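Local coordinates for type III restriction-modification enzyme EcoP15I Mod subunit (Escherichia coli, PDB 4ZCF), which methylates the second adenine of the DNA site 5'-CAGCAG-3' on one strand, using S-adenosyl-L-methionine, and works with the Res subunit in restriction, at residues Asp223-Asn228 and Val239-Ile244; Thr544-Trp549 and Arg577-Ala582; Pro605-Phe610 and Asp639-Asn644. One frame throughout, in Å; residues are numbered along the deposited sequence.

Interaction 1 (Asp223-Asn228 and Val239-Ile244); sequences DLVWKN and VEHEYI
The Glu242 side chain runs alongside that of Trp226, in the same direction. The carboxylate plane stands 82° from the indole plane. Glu242 OE2 comes to the indole edge, near the ring plane, 3.5 Å from Trp226 CE3. Asn228 CB lies over one face of the same ring, 3.4 Å above its plane.

On the other side of the sheet Val225 uses both methyls. Its CG1 meets His241 CD2 at 3.7 Å, and its CG2 lies 4.0 Å from Tyr243 CD1. The two rings are linked by a weak hydrogen bond from His241 NE2 to Tyr243 OH. Phe204 stacks on Tyr243, and His241 ND1 bonds to Ser390 of the second subunit.

The backbones are antiparallel. Leu224 pairs with Ile244, and Trp226 with Glu242, each by two hydrogen bonds. The straightest, at 170°, runs from Leu224 N to Ile244 O. The pair forms an antiparallel hairpin near one side of the Rossmann-like methyltransferase sheet, with strand 391-393 beyond 220-227.

Glu242 OE2 also bonds to Tyr126 OH, in the predicted S-adenosyl methionine region. The slightly positive C-H edge of the indole and this hydroxyl would probably hold the carboxylate in place and favour its ionised form.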
loop_
_atom_site.group_PDB
_atom_site.type_symbol
_atom_site.label_atom_id
_atom_site.label_comp_id
_atom_site.label_asym_id
_atom_site.label_seq_id
_atom_site.Cartn_x
_atom_site.Cartn_y
_atom_site.Cartn_z
ATOM N N ASP A 223 0.784 11.184 0.993
ATOM C CA ASP A 223 -0.412 11.947 0.676
ATOM C C ASP A 223 0.032 13.260 0.149
ATOM O O ASP A 223 1.035 13.811 0.612
ATOM C CB ASP A 223 -1.340 12.118 1.888
ATOM C CG ASP A 223 -1.670 10.795 2.574
ATOM O OD1 ASP A 223 -1.978 9.794 1.846
ATOM O OD2 ASP A 223 -1.569 10.733 3.827
ATOM N N LEU A 224 -0.672 13.717 -0.886
ATOM C CA LEU A 224 -0.416 14.980 -1.556
ATOM C C LEU A 224 -1.514 15.955 -1.169
ATOM O O LEU A 224 -2.661 15.562 -0.965
ATOM C CB LEU A 224 -0.372 14.815 -3.093
ATOM C CG LEU A 224 0.515 13.694 -3.653
ATOM C CD1 LEU A 224 0.047 13.282 -5.063
ATOM C CD2 LEU A 224 1.990 14.115 -3.681
ATOM N N VAL A 225 -1.136 17.234 -1.040
ATOM C CA VAL A 225 -2.048 18.316 -0.676
ATOM C C VAL A 225 -2.258 19.163 -1.883
ATOM O O VAL A 225 -1.311 19.722 -2.418
ATOM C CB VAL A 225 -1.559 19.085 0.574
ATOM C CG1 VAL A 225 -2.335 20.377 0.783
ATOM C CG2 VAL A 225 -1.635 18.187 1.817
ATOM N N TRP A 226 -3.479 19.144 -2.399
ATOM C CA TRP A 226 -3.854 19.943 -3.568
ATOM C C TRP A 226 -4.557 21.242 -3.109
ATOM O O TRP A 226 -5.705 21.197 -2.672
ATOM C CB TRP A 226 -4.724 19.117 -4.565
ATOM C CG TRP A 226 -5.048 19.826 -5.856
ATOM C CD1 TRP A 226 -4.268 20.727 -6.517
ATOM C CD2 TRP A 226 -6.223 19.656 -6.653
ATOM N NE1 TRP A 226 -4.937 21.220 -7.610
ATOM C CE2 TRP A 226 -6.114 20.539 -7.754
ATOM C CE3 TRP A 226 -7.387 18.866 -6.528
ATOM C CZ2 TRP A 226 -7.113 20.638 -8.740
ATOM C CZ3 TRP A 226 -8.377 18.961 -7.499
ATOM C CH2 TRP A 226 -8.241 19.839 -8.589
ATOM N N LYS A 227 -3.818 22.369 -3.118
ATOM C CA LYS A 227 -4.356 23.694 -2.795
ATOM C C LYS A 227 -4.945 24.199 -4.136
ATOM O O LYS A 227 -4.211 24.616 -5.041
ATOM C CB LYS A 227 -3.274 24.598 -2.167
ATOM C CG LYS A 227 -3.520 26.091 -2.319
ATOM C CD LYS A 227 -4.227 26.733 -1.174
ATOM C CE LYS A 227 -4.233 28.239 -1.357
ATOM N NZ LYS A 227 -4.932 28.706 -2.593
ATOM N N ASN A 228 -6.275 24.021 -4.281
ATOM C CA ASN A 228 -7.057 24.209 -5.497
ATOM C C ASN A 228 -8.144 25.271 -5.473
ATOM O O ASN A 228 -8.838 25.455 -6.478
ATOM C CB ASN A 228 -7.691 22.854 -5.844
ATOM C CG ASN A 228 -8.729 22.358 -4.864
ATOM O OD1 ASN A 228 -8.694 22.659 -3.678
ATOM N ND2 ASN A 228 -9.694 21.565 -5.342
ATOM N N VAL A 239 -10.961 26.937 3.986
ATOM C CA VAL A 239 -10.688 25.644 3.371
ATOM C C VAL A 239 -10.394 25.820 1.887
ATOM O O VAL A 239 -11.284 26.133 1.099
ATOM C CB VAL A 239 -11.722 24.527 3.724
ATOM C CG1 VAL A 239 -11.662 24.183 5.208
ATOM C CG2 VAL A 239 -13.139 24.945 3.356
ATOM N N GLU A 240 -9.121 25.652 1.527
ATOM C CA GLU A 240 -8.600 25.894 0.192
ATOM C C GLU A 240 -7.831 24.695 -0.372
ATOM O O GLU A 240 -7.172 24.805 -1.412
ATOM C CB GLU A 240 -7.717 27.150 0.235
ATOM C CG GLU A 240 -8.519 28.432 0.448
ATOM C CD GLU A 240 -7.693 29.692 0.575
ATOM O OE1 GLU A 240 -6.555 29.622 1.088
ATOM O OE2 GLU A 240 -8.190 30.762 0.168
ATOM N N HIS A 241 -7.975 23.528 0.283
ATOM C CA HIS A 241 -7.282 22.337 -0.137
ATOM C C HIS A 241 -8.073 21.037 0.042
ATOM O O HIS A 241 -9.052 20.960 0.792
ATOM C CB HIS A 241 -5.898 22.246 0.545
ATOM C CG HIS A 241 -5.921 21.662 1.931
ATOM N ND1 HIS A 241 -6.171 22.447 3.035
ATOM C CD2 HIS A 241 -5.704 20.387 2.344
ATOM C CE1 HIS A 241 -6.101 21.638 4.083
ATOM N NE2 HIS A 241 -5.828 20.388 3.719
ATOM N N GLU A 242 -7.594 20.009 -0.646
ATOM C CA GLU A 242 -8.049 18.639 -0.547
ATOM C C GLU A 242 -6.816 17.727 -0.692
ATOM O O GLU A 242 -5.683 18.211 -0.682
ATOM C CB GLU A 242 -9.167 18.339 -1.546
ATOM C CG GLU A 242 -8.985 18.944 -2.927
ATOM C CD GLU A 242 -10.026 18.408 -3.875
ATOM O OE1 GLU A 242 -11.139 18.980 -3.916
ATOM O OE2 GLU A 242 -9.759 17.358 -4.503
ATOM N N TYR A 243 -7.021 16.434 -0.802
ATOM C CA TYR A 243 -5.911 15.485 -0.808
ATOM C C TYR A 243 -5.935 14.491 -1.944
ATOM O O TYR A 243 -6.938 14.318 -2.607
ATOM C CB TYR A 243 -5.867 14.714 0.543
ATOM C CG TYR A 243 -6.065 15.565 1.787
ATOM C CD1 TYR A 243 -4.980 16.142 2.440
ATOM C CD2 TYR A 243 -7.334 15.770 2.323
ATOM C CE1 TYR A 243 -5.157 16.948 3.567
ATOM C CE2 TYR A 243 -7.524 16.571 3.456
ATOM C CZ TYR A 243 -6.428 17.139 4.087
ATOM O OH TYR A 243 -6.591 17.925 5.202
ATOM N N ILE A 244 -4.811 13.829 -2.139
ATOM C CA ILE A 244 -4.567 12.726 -3.063
ATOM C C ILE A 244 -3.739 11.703 -2.254
ATOM O O ILE A 244 -2.562 11.950 -1.987
ATOM C CB ILE A 244 -3.900 13.140 -4.413
ATOM C CG1 ILE A 244 -4.678 14.349 -5.070
ATOM C CG2 ILE A 244 -3.789 11.912 -5.371
ATOM C CD1 ILE A 244 -4.179 14.943 -6.388
#

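Interaction 2 (Thr544-Trp549 and Arg577-Ala582); sequences TLLTTW and RLYLIA
This is an apolar helix-on-sheet contact in the C-terminal domain. Helix 539-552 lays one side against strand 577-580 and the residue after it. Four buried side chains carry it: Leu546 and Trp549 from the helix, Tyr579 and Ile581 from the strand side.

The two aromatic rings meet rim to rim. Trp549 CE3 and Tyr579 CD2 are 3.8 Å apart, and each atom lies near the plane of the other ring. The two side chains run past one another from opposite ends. The contact is edge to edge, and neither ring covers a face of the other. Tyr579 CE2 also reaches Trp549 CB, at 3.9 Å. Trp549 CG is anti to its carbonyl carbon (chi1 -74°), which leaves the indole lying back along the helix, with Leu545 C 4.0 Å above one face near the rim. Arg643 makes a cation-pi contact with the indole.

Strand 577-580 is the middle one of a five-stranded mixed sheet. Tyr579 and Ile581 turn toward the helix. Leu580 turns away and packs on Phe610. Helix 539-552 also touches strand 76-80 through Thr544 and Thr548, so it lies between this sheet and the large methyltransferase sheet.

Leu546 fills the remaining part of the contact. Its CG is anti to the backbone N (chi1 -179°), and this carries CD1 to the base of the tyrosine, 4.0 Å from Tyr579 CB. Ile581 comes across Leu546 at about a right angle. Its CD1 tip sits 3.8 Å from Leu546 CB and reaches the helix backbone at Leu546 CA. The tyrosine hydroxyl is not left in apolar surroundings: Tyr579 OH hydrogen-bonds to Asp553 OD2, just past the helix end.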
loop_
_atom_site.group_PDB
_atom_site.type_symbol
_atom_site.label_atom_id
_atom_site.label_comp_id
_atom_site.label_asym_id
_atom_site.label_seq_id
_atom_site.Cartn_x
_atom_site.Cartn_y
_atom_site.Cartn_z
ATOM N N THR A 544 -22.114 -10.903 -28.252
ATOM C CA THR A 544 -21.980 -10.725 -26.804
ATOM C C THR A 544 -21.193 -11.902 -26.177
ATOM O O THR A 544 -20.305 -11.662 -25.364
ATOM C CB THR A 544 -23.342 -10.472 -26.146
ATOM O OG1 THR A 544 -23.992 -9.388 -26.823
ATOM C CG2 THR A 544 -23.222 -10.140 -24.649
ATOM N N LEU A 545 -21.473 -13.147 -26.602
ATOM C CA LEU A 545 -20.794 -14.361 -26.131
ATOM C C LEU A 545 -19.332 -14.389 -26.481
ATOM O O LEU A 545 -18.520 -14.648 -25.610
ATOM C CB LEU A 545 -21.447 -15.628 -26.699
ATOM C CG LEU A 545 -22.803 -16.049 -26.171
ATOM C CD1 LEU A 545 -23.140 -17.428 -26.710
ATOM C CD2 LEU A 545 -22.835 -16.085 -24.646
ATOM N N LEU A 546 -18.994 -14.157 -27.757
ATOM C CA LEU A 546 -17.620 -14.151 -28.279
ATOM C C LEU A 546 -16.739 -13.172 -27.495
ATOM O O LEU A 546 -15.640 -13.546 -27.081
ATOM C CB LEU A 546 -17.664 -13.784 -29.770
ATOM C CG LEU A 546 -16.358 -13.732 -30.547
ATOM C CD1 LEU A 546 -15.619 -15.083 -30.551
ATOM C CD2 LEU A 546 -16.615 -13.251 -31.958
ATOM N N THR A 547 -17.244 -11.938 -27.279
ATOM C CA THR A 547 -16.625 -10.819 -26.560
ATOM C C THR A 547 -16.392 -11.195 -25.088
ATOM O O THR A 547 -15.290 -11.002 -24.585
ATOM C CB THR A 547 -17.510 -9.542 -26.745
ATOM O OG1 THR A 547 -17.521 -9.190 -28.136
ATOM C CG2 THR A 547 -17.035 -8.347 -25.899
ATOM N N THR A 548 -17.430 -11.712 -24.413
ATOM C CA THR A 548 -17.362 -12.157 -23.020
ATOM C C THR A 548 -16.378 -13.341 -22.890
ATOM O O THR A 548 -15.514 -13.309 -22.034
ATOM C CB THR A 548 -18.774 -12.527 -22.519
ATOM O OG1 THR A 548 -19.665 -11.429 -22.736
ATOM C CG2 THR A 548 -18.792 -12.941 -21.060
ATOM N N TRP A 549 -16.506 -14.359 -23.746
ATOM C CA TRP A 549 -15.663 -15.543 -23.740
ATOM C C TRP A 549 -14.208 -15.206 -23.925
ATOM O O TRP A 549 -13.391 -15.769 -23.222
ATOM C CB TRP A 549 -16.112 -16.555 -24.806
ATOM C CG TRP A 549 -17.364 -17.318 -24.483
ATOM C CD1 TRP A 549 -18.275 -17.049 -23.500
ATOM C CD2 TRP A 549 -17.867 -18.449 -25.197
ATOM N NE1 TRP A 549 -19.311 -17.950 -23.554
ATOM C CE2 TRP A 549 -19.104 -18.802 -24.610
ATOM C CE3 TRP A 549 -17.382 -19.218 -26.275
ATOM C CZ2 TRP A 549 -19.859 -19.900 -25.059
ATOM C CZ3 TRP A 549 -18.136 -20.289 -26.730
ATOM C CH2 TRP A 549 -19.347 -20.634 -26.114
ATOM N N ARG A 577 -6.443 -19.128 -28.834
ATOM C CA ARG A 577 -7.672 -19.906 -28.705
ATOM C C ARG A 577 -8.644 -19.720 -29.876
ATOM O O ARG A 577 -8.825 -18.594 -30.352
ATOM C CB ARG A 577 -8.338 -19.799 -27.307
ATOM C CG ARG A 577 -8.148 -18.495 -26.551
ATOM C CD ARG A 577 -7.490 -18.677 -25.193
ATOM N NE ARG A 577 -7.347 -17.395 -24.491
ATOM C CZ ARG A 577 -6.191 -16.827 -24.147
ATOM N NH1 ARG A 577 -5.037 -17.426 -24.426
ATOM N NH2 ARG A 577 -6.180 -15.662 -23.515
ATOM N N LEU A 578 -9.228 -20.838 -30.373
ATOM C CA LEU A 578 -10.166 -20.840 -31.507
ATOM C C LEU A 578 -11.605 -21.091 -31.069
ATOM O O LEU A 578 -11.886 -22.082 -30.413
ATOM C CB LEU A 578 -9.723 -21.839 -32.585
ATOM C CG LEU A 578 -10.635 -22.002 -33.807
ATOM C CD1 LEU A 578 -10.363 -20.928 -34.872
ATOM C CD2 LEU A 578 -10.477 -23.383 -34.408
ATOM N N TYR A 579 -12.521 -20.199 -31.464
ATOM C CA TYR A 579 -13.935 -20.271 -31.090
ATOM C C TYR A 579 -14.859 -20.793 -32.183
ATOM O O TYR A 579 -14.869 -20.277 -33.300
ATOM C CB TYR A 579 -14.424 -18.909 -30.554
ATOM C CG TYR A 579 -13.637 -18.447 -29.352
ATOM C CD1 TYR A 579 -12.387 -17.840 -29.499
ATOM C CD2 TYR A 579 -14.108 -18.667 -28.062
ATOM C CE1 TYR A 579 -11.641 -17.444 -28.390
ATOM C CE2 TYR A 579 -13.366 -18.282 -26.947
ATOM C CZ TYR A 579 -12.132 -17.677 -27.117
ATOM O OH TYR A 579 -11.400 -17.305 -26.025
ATOM N N LEU A 580 -15.655 -21.805 -31.847
ATOM C CA LEU A 580 -16.643 -22.359 -32.770
ATOM C C LEU A 580 -18.006 -22.227 -32.106
ATOM O O LEU A 580 -18.408 -23.095 -31.328
ATOM C CB LEU A 580 -16.340 -23.811 -33.203
ATOM C CG LEU A 580 -14.911 -24.208 -33.533
ATOM C CD1 LEU A 580 -14.805 -25.703 -33.710
ATOM C CD2 LEU A 580 -14.389 -23.493 -34.747
ATOM N N ILE A 581 -18.683 -21.093 -32.370
ATOM C CA ILE A 581 -19.987 -20.750 -31.809
ATOM C C ILE A 581 -21.137 -21.204 -32.725
ATOM O O ILE A 581 -22.114 -21.775 -32.242
ATOM C CB ILE A 581 -20.104 -19.230 -31.438
ATOM C CG1 ILE A 581 -18.782 -18.659 -30.846
ATOM C CG2 ILE A 581 -21.343 -18.956 -30.559
ATOM C CD1 ILE A 581 -18.831 -17.344 -30.021
ATOM N N ALA A 582 -21.029 -20.919 -34.033
ATOM C CA ALA A 582 -22.056 -21.223 -35.041
ATOM C C ALA A 582 -22.446 -22.723 -35.118
ATOM O O ALA A 582 -21.583 -23.582 -34.890
ATOM C CB ALA A 582 -21.598 -20.730 -36.406
#

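Interaction 3 (Pro605-Phe610 and Asp639-Asn644); sequences PNKVVF and DLVVRN
Val608 O is gripped twice from strand 639-643. Val641 N gives it a hydrogen bond of 2.7 Å, nearly along the C=O axis, and Leu640 CA adds a CA-H...O contact at 3.3 Å. Four more backbone hydrogen bonds link the segments in parallel register, from Asn606 O with Asp639 N to Phe610 O with Arg643 N.

Phe610 CG takes the crowded place between backbone N and carbonyl carbon (chi1 68°). This swings the ring across to the neighbouring strand. Leu640 CD1 meets Phe610 CD1 at 3.6 Å, crossing the ring's direction at about a right angle. Val642 lies alongside, its CG1 3.7 Å from Phe610 CE2. An alanine in place of Phe610 would remove the ring and would probably leave Leu640 and Val642 less well packed.

Helix 618-629 joins the two parallel strands in a beta-alpha-beta crossover and packs on Val608 and Leu640. Strand 639-643 is the sheet's last within the chain, and Leu640 and Val642 touch Phe757 of the Res subunit.

On the other face Val609 CG1 sits 3.7 Å from the Arg643 guanidinium plane, over its centre. Lys607 NZ and Arg643 NH2 are like charges 4.3 Å apart. Asp553 forms salt bridges to both side chains and probably offsets their repulsion.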
loop_
_atom_site.group_PDB
_atom_site.type_symbol
_atom_site.label_atom_id
_atom_site.label_comp_id
_atom_site.label_asym_id
_atom_site.label_seq_id
_atom_site.Cartn_x
_atom_site.Cartn_y
_atom_site.Cartn_z
ATOM N N PRO A 605 -3.160 -22.256 -33.313
ATOM C CA PRO A 605 -3.944 -22.322 -32.064
ATOM C C PRO A 605 -3.536 -23.505 -31.184
ATOM O O PRO A 605 -3.031 -24.508 -31.678
ATOM C CB PRO A 605 -5.394 -22.430 -32.541
ATOM C CG PRO A 605 -5.322 -22.997 -33.903
ATOM C CD PRO A 605 -3.923 -22.810 -34.450
ATOM N N ASN A 606 -3.756 -23.382 -29.879
ATOM C CA ASN A 606 -3.374 -24.386 -28.887
ATOM C C ASN A 606 -4.553 -24.771 -28.015
ATOM O O ASN A 606 -4.445 -25.657 -27.164
ATOM C CB ASN A 606 -2.224 -23.843 -28.026
ATOM C CG ASN A 606 -2.411 -22.412 -27.584
ATOM O OD1 ASN A 606 -3.117 -22.122 -26.613
ATOM N ND2 ASN A 606 -1.806 -21.483 -28.313
ATOM N N LYS A 607 -5.682 -24.119 -28.242
ATOM C CA LYS A 607 -6.910 -24.312 -27.485
ATOM C C LYS A 607 -8.087 -24.101 -28.451
ATOM O O LYS A 607 -8.054 -23.168 -29.264
ATOM C CB LYS A 607 -6.939 -23.282 -26.328
ATOM C CG LYS A 607 -7.897 -23.589 -25.191
ATOM C CD LYS A 607 -7.951 -22.395 -24.236
ATOM C CE LYS A 607 -9.333 -22.141 -23.688
ATOM N NZ LYS A 607 -9.496 -20.754 -23.202
ATOM N N VAL A 608 -9.090 -25.005 -28.404
ATOM C CA VAL A 608 -10.307 -24.934 -29.242
ATOM C C VAL A 608 -11.521 -24.894 -28.311
ATOM O O VAL A 608 -11.706 -25.806 -27.503
ATOM C CB VAL A 608 -10.415 -26.049 -30.333
ATOM C CG1 VAL A 608 -11.611 -25.813 -31.254
ATOM C CG2 VAL A 608 -9.136 -26.158 -31.153
ATOM N N VAL A 609 -12.289 -23.798 -28.371
ATOM C CA VAL A 609 -13.489 -23.561 -27.547
ATOM C C VAL A 609 -14.743 -23.577 -28.451
ATOM O O VAL A 609 -14.809 -22.828 -29.412
ATOM C CB VAL A 609 -13.394 -22.246 -26.706
ATOM C CG1 VAL A 609 -14.472 -22.180 -25.625
ATOM C CG2 VAL A 609 -12.011 -22.062 -26.101
ATOM N N PHE A 610 -15.718 -24.427 -28.147
ATOM C CA PHE A 610 -16.939 -24.497 -28.956
ATOM C C PHE A 610 -18.208 -24.383 -28.106
ATOM O O PHE A 610 -18.224 -24.803 -26.950
ATOM C CB PHE A 610 -16.954 -25.761 -29.853
ATOM C CG PHE A 610 -17.091 -27.063 -29.096
ATOM C CD1 PHE A 610 -15.970 -27.724 -28.604
ATOM C CD2 PHE A 610 -18.344 -27.604 -28.831
ATOM C CE1 PHE A 610 -16.102 -28.889 -27.846
ATOM C CE2 PHE A 610 -18.470 -28.782 -28.090
ATOM C CZ PHE A 610 -17.347 -29.411 -27.601
ATOM N N ASP A 639 -5.979 -28.438 -27.053
ATOM C CA ASP A 639 -6.993 -28.729 -26.034
ATOM C C ASP A 639 -8.371 -28.351 -26.568
ATOM O O ASP A 639 -8.482 -27.424 -27.380
ATOM C CB ASP A 639 -6.727 -27.998 -24.709
ATOM C CG ASP A 639 -7.549 -28.541 -23.539
ATOM O OD1 ASP A 639 -7.528 -29.784 -23.313
ATOM O OD2 ASP A 639 -8.208 -27.726 -22.844
ATOM N N LEU A 640 -9.418 -29.083 -26.122
ATOM C CA LEU A 640 -10.795 -28.881 -26.572
ATOM C C LEU A 640 -11.752 -28.604 -25.414
ATOM O O LEU A 640 -12.081 -29.503 -24.643
ATOM C CB LEU A 640 -11.257 -30.057 -27.470
ATOM C CG LEU A 640 -12.640 -29.946 -28.102
ATOM C CD1 LEU A 640 -12.646 -28.985 -29.278
ATOM C CD2 LEU A 640 -13.156 -31.299 -28.514
ATOM N N VAL A 641 -12.222 -27.353 -25.325
ATOM C CA VAL A 641 -13.099 -26.866 -24.257
ATOM C C VAL A 641 -14.560 -26.737 -24.719
ATOM O O VAL A 641 -14.797 -26.346 -25.866
ATOM C CB VAL A 641 -12.521 -25.515 -23.721
ATOM C CG1 VAL A 641 -13.351 -24.938 -22.572
ATOM C CG2 VAL A 641 -11.063 -25.667 -23.299
ATOM N N VAL A 642 -15.526 -27.058 -23.816
ATOM C CA VAL A 642 -16.981 -26.908 -23.985
ATOM C C VAL A 642 -17.472 -25.718 -23.137
ATOM O O VAL A 642 -17.176 -25.640 -21.932
ATOM C CB VAL A 642 -17.846 -28.140 -23.583
ATOM C CG1 VAL A 642 -19.061 -28.275 -24.502
ATOM C CG2 VAL A 642 -17.049 -29.433 -23.519
ATOM N N ARG A 643 -18.320 -24.865 -23.735
ATOM C CA ARG A 643 -18.903 -23.741 -23.012
ATOM C C ARG A 643 -20.387 -23.575 -23.348
ATOM O O ARG A 643 -20.745 -23.519 -24.525
ATOM C CB ARG A 643 -18.102 -22.444 -23.257
ATOM C CG ARG A 643 -18.312 -21.401 -22.165
ATOM C CD ARG A 643 -17.238 -20.342 -22.164
ATOM N NE ARG A 643 -15.935 -20.912 -21.863
ATOM C CZ ARG A 643 -14.782 -20.416 -22.286
ATOM N NH1 ARG A 643 -14.760 -19.341 -23.063
ATOM N NH2 ARG A 643 -13.643 -21.005 -21.957
ATOM N N ASN A 644 -21.243 -23.485 -22.302
ATOM C CA ASN A 644 -22.709 -23.354 -22.371
ATOM C C ASN A 644 -23.385 -24.440 -23.224
ATOM O O ASN A 644 -22.882 -25.558 -23.333
ATOM C CB ASN A 644 -23.139 -21.953 -22.822
ATOM C CG ASN A 644 -23.181 -20.914 -21.734
ATOM O OD1 ASN A 644 -22.321 -20.026 -21.650
ATOM N ND2 ASN A 644 -24.227 -20.957 -20.919
#

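Overall arrangement
The three contacts follow one another along the chain; none encloses or crosses another. Interaction 1 comes first and closes a ten-residue connection within the methyltransferase sheet. Interaction 2 then spans 27 residues, which hold strands 562-566 and 569-574, and brings strand 577-580 back against helix 539-552. Interaction 3 closes 28 residues, with helix 618-629 among them, and sets the last strand of the C-terminal sheet at the chain's end. Interactions 2 and 3 touch: strands 577-580 and 607-611 are neighbours, and Trp549 meets Arg643. Interaction 1 stands apart, its centre about 47 Å from that of interaction 2 and about 52 Å from that of interaction 3.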